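Local coordinates for CalG4 (PDB 3IA7), which belongs to the GT-B clan of two-domain proteins, each domain built on a parallel beta sheet flanked by helices, at residues Q4-F9 against R34-T39. Sequence-based numbering, arbitrary orientation.
Sequences QRHILF and RITYVT
From His-6 to Phe-9 one strand pairs in parallel with Arg-34 to Tyr-37, their axes approaching to 4.7 Å, and five backbone hydrogen bonds run from Arg-34 N-Arg-5 O at one end to Val-38 N-Phe-9 O at the other. On the face carrying His-6, the imidazole is gripped twice. The extended chain of Arg-34 lays its guanidinium flat over the ring, planes 1° apart, with CZ 3.7 Å from His-6 CE1; a salt bridge from NE to Glu-53 also holds this group. In the ring plane, His-6 NE2 shares a nearly straight hydrogen bond of 2.8 Å with Thr-36 OG1; stack and edge bond together should fix the ring's rotation. Beyond it, Leu-8 CD1 reaches Thr-36 CG2 and Val-38 CG2. On the other face, Phe-9 CG lies anti to the carbonyl carbon (chi1 -79°); CD1 comes 3.6 Å from Ile-35 CG2, while CB meets Tyr-37 CD1 at 3.4 Å. The Phe-9 and Tyr-37 rings are nearly parallel but barely overlap. Helix 15-30 covers this side with Val-25 and Leu-28, and Ser-21 OG hydrogen-bonds Tyr-37 OH. This is the first beta-alpha-beta crossover of the N-terminal Rossmann-like domain of a GT-B fold.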
loop_
_atom_site.group_PDB
_atom_site.type_symbol
_atom_site.label_atom_id
_atom_site.label_comp_id
_atom_site.label_asym_id
_atom_site.label_seq_id
_atom_site.Cartn_x
_atom_site.Cartn_y
_atom_site.Cartn_z
ATOM N N GLN A 4 -21.043 10.238 -12.095
ATOM C CA GLN A 4 -20.528 10.740 -10.824
ATOM C C GLN A 4 -21.643 10.766 -9.777
ATOM O O GLN A 4 -22.707 11.369 -10.000
ATOM C CB GLN A 4 -19.938 12.164 -10.964
ATOM C CG GLN A 4 -19.520 12.822 -9.588
ATOM C CD GLN A 4 -19.021 14.260 -9.724
ATOM O OE1 GLN A 4 -18.296 14.594 -10.672
ATOM N NE2 GLN A 4 -19.423 15.124 -8.790
ATOM N N ARG A 5 -21.382 10.111 -8.653
ATOM C CA ARG A 5 -22.232 10.142 -7.496
ATOM C C ARG A 5 -21.543 10.842 -6.325
ATOM O O ARG A 5 -20.357 10.887 -6.239
ATOM C CB ARG A 5 -22.691 8.754 -7.102
ATOM C CG ARG A 5 -22.937 7.812 -8.238
ATOM C CD ARG A 5 -24.077 8.197 -9.058
ATOM N NE ARG A 5 -25.265 8.317 -8.270
ATOM C CZ ARG A 5 -26.214 7.408 -8.192
ATOM N NH1 ARG A 5 -27.255 7.611 -7.417
ATOM N NH2 ARG A 5 -26.103 6.315 -8.866
ATOM N N HIS A 6 -22.336 11.412 -5.452
ATOM C CA HIS A 6 -21.803 12.030 -4.259
ATOM C C HIS A 6 -21.924 10.995 -3.133
ATOM O O HIS A 6 -23.037 10.592 -2.730
ATOM C CB HIS A 6 -22.550 13.318 -3.898
ATOM C CG HIS A 6 -21.958 14.027 -2.712
ATOM N ND1 HIS A 6 -22.587 15.075 -2.073
ATOM C CD2 HIS A 6 -20.795 13.826 -2.045
ATOM C CE1 HIS A 6 -21.823 15.506 -1.080
ATOM N NE2 HIS A 6 -20.729 14.771 -1.041
ATOM N N ILE A 7 -20.774 10.524 -2.664
ATOM C CA ILE A 7 -20.788 9.437 -1.714
ATOM C C ILE A 7 -20.213 9.926 -0.396
ATOM O O ILE A 7 -19.074 10.426 -0.363
ATOM C CB ILE A 7 -19.970 8.230 -2.267
ATOM C CG1 ILE A 7 -20.611 7.718 -3.598
ATOM C CG2 ILE A 7 -19.963 7.139 -1.169
ATOM C CD1 ILE A 7 -19.899 6.495 -4.221
ATOM N N LEU A 8 -20.970 9.811 0.688
ATOM C CA LEU A 8 -20.449 10.235 2.005
ATOM C C LEU A 8 -19.991 9.037 2.842
ATOM O O LEU A 8 -20.733 8.031 2.950
ATOM C CB LEU A 8 -21.470 11.052 2.765
ATOM C CG LEU A 8 -21.099 11.248 4.241
ATOM C CD1 LEU A 8 -20.159 12.440 4.315
ATOM C CD2 LEU A 8 -22.333 11.515 5.054
ATOM N N PHE A 9 -18.779 9.131 3.381
ATOM C CA PHE A 9 -18.290 8.126 4.337
ATOM C C PHE A 9 -18.377 8.698 5.744
ATOM O O PHE A 9 -17.869 9.771 6.037
ATOM C CB PHE A 9 -16.825 7.775 4.060
ATOM C CG PHE A 9 -16.614 6.833 2.937
ATOM C CD1 PHE A 9 -16.948 7.183 1.623
ATOM C CD2 PHE A 9 -16.016 5.598 3.170
ATOM C CE1 PHE A 9 -16.724 6.285 0.555
ATOM C CE2 PHE A 9 -15.773 4.694 2.108
ATOM C CZ PHE A 9 -16.150 5.045 0.788
ATOM N N ARG A 34 -17.549 11.856 -6.252
ATOM C CA ARG A 34 -17.245 12.887 -5.261
ATOM C C ARG A 34 -17.391 12.249 -3.878
ATOM O O ARG A 34 -18.499 11.786 -3.500
ATOM C CB ARG A 34 -18.254 14.032 -5.388
ATOM C CG ARG A 34 -18.026 15.107 -4.324
ATOM C CD ARG A 34 -19.063 16.206 -4.399
ATOM N NE ARG A 34 -18.893 17.090 -3.244
ATOM C CZ ARG A 34 -19.768 18.026 -2.892
ATOM N NH1 ARG A 34 -20.909 18.164 -3.567
ATOM N NH2 ARG A 34 -19.505 18.807 -1.849
ATOM N N ILE A 35 -16.282 12.172 -3.147
ATOM C CA ILE A 35 -16.270 11.559 -1.835
ATOM C C ILE A 35 -16.106 12.597 -0.734
ATOM O O ILE A 35 -15.186 13.442 -0.769
ATOM C CB ILE A 35 -15.132 10.494 -1.674
ATOM C CG1 ILE A 35 -14.977 9.616 -2.934
ATOM C CG2 ILE A 35 -15.325 9.700 -0.310
ATOM C CD1 ILE A 35 -16.288 8.750 -3.242
ATOM N N THR A 36 -17.039 12.581 0.219
ATOM C CA THR A 36 -16.939 13.411 1.391
ATOM C C THR A 36 -16.748 12.436 2.552
ATOM O O THR A 36 -17.346 11.357 2.548
ATOM C CB THR A 36 -18.220 14.237 1.571
ATOM O OG1 THR A 36 -18.392 15.115 0.430
ATOM C CG2 THR A 36 -18.163 15.088 2.858
ATOM N N TYR A 37 -15.954 12.811 3.542
ATOM C CA TYR A 37 -15.543 11.842 4.530
ATOM C C TYR A 37 -15.512 12.542 5.897
ATOM O O TYR A 37 -14.781 13.544 6.071
ATOM C CB TYR A 37 -14.159 11.256 4.145
ATOM C CG TYR A 37 -13.765 9.967 4.898
ATOM C CD1 TYR A 37 -13.557 8.781 4.210
ATOM C CD2 TYR A 37 -13.516 9.975 6.272
ATOM C CE1 TYR A 37 -13.184 7.617 4.866
ATOM C CE2 TYR A 37 -13.148 8.792 6.965
ATOM C CZ TYR A 37 -13.000 7.611 6.232
ATOM O OH TYR A 37 -12.582 6.452 6.866
ATOM N N VAL A 38 -16.312 12.013 6.842
ATOM C CA VAL A 38 -16.347 12.556 8.202
ATOM C C VAL A 38 -15.246 11.937 9.074
ATOM O O VAL A 38 -15.193 10.688 9.306
ATOM C CB VAL A 38 -17.756 12.369 8.865
ATOM C CG1 VAL A 38 -17.828 13.009 10.294
ATOM C CG2 VAL A 38 -18.907 12.901 7.921
ATOM N N THR A 39 -14.377 12.812 9.582
ATOM C CA THR A 39 -13.284 12.371 10.419
ATOM C C THR A 39 -12.781 13.497 11.330
ATOM O O THR A 39 -13.397 14.556 11.395
ATOM C CB THR A 39 -12.115 11.749 9.589
ATOM O OG1 THR A 39 -11.228 11.052 10.486
ATOM C CG2 THR A 39 -11.368 12.887 8.742
#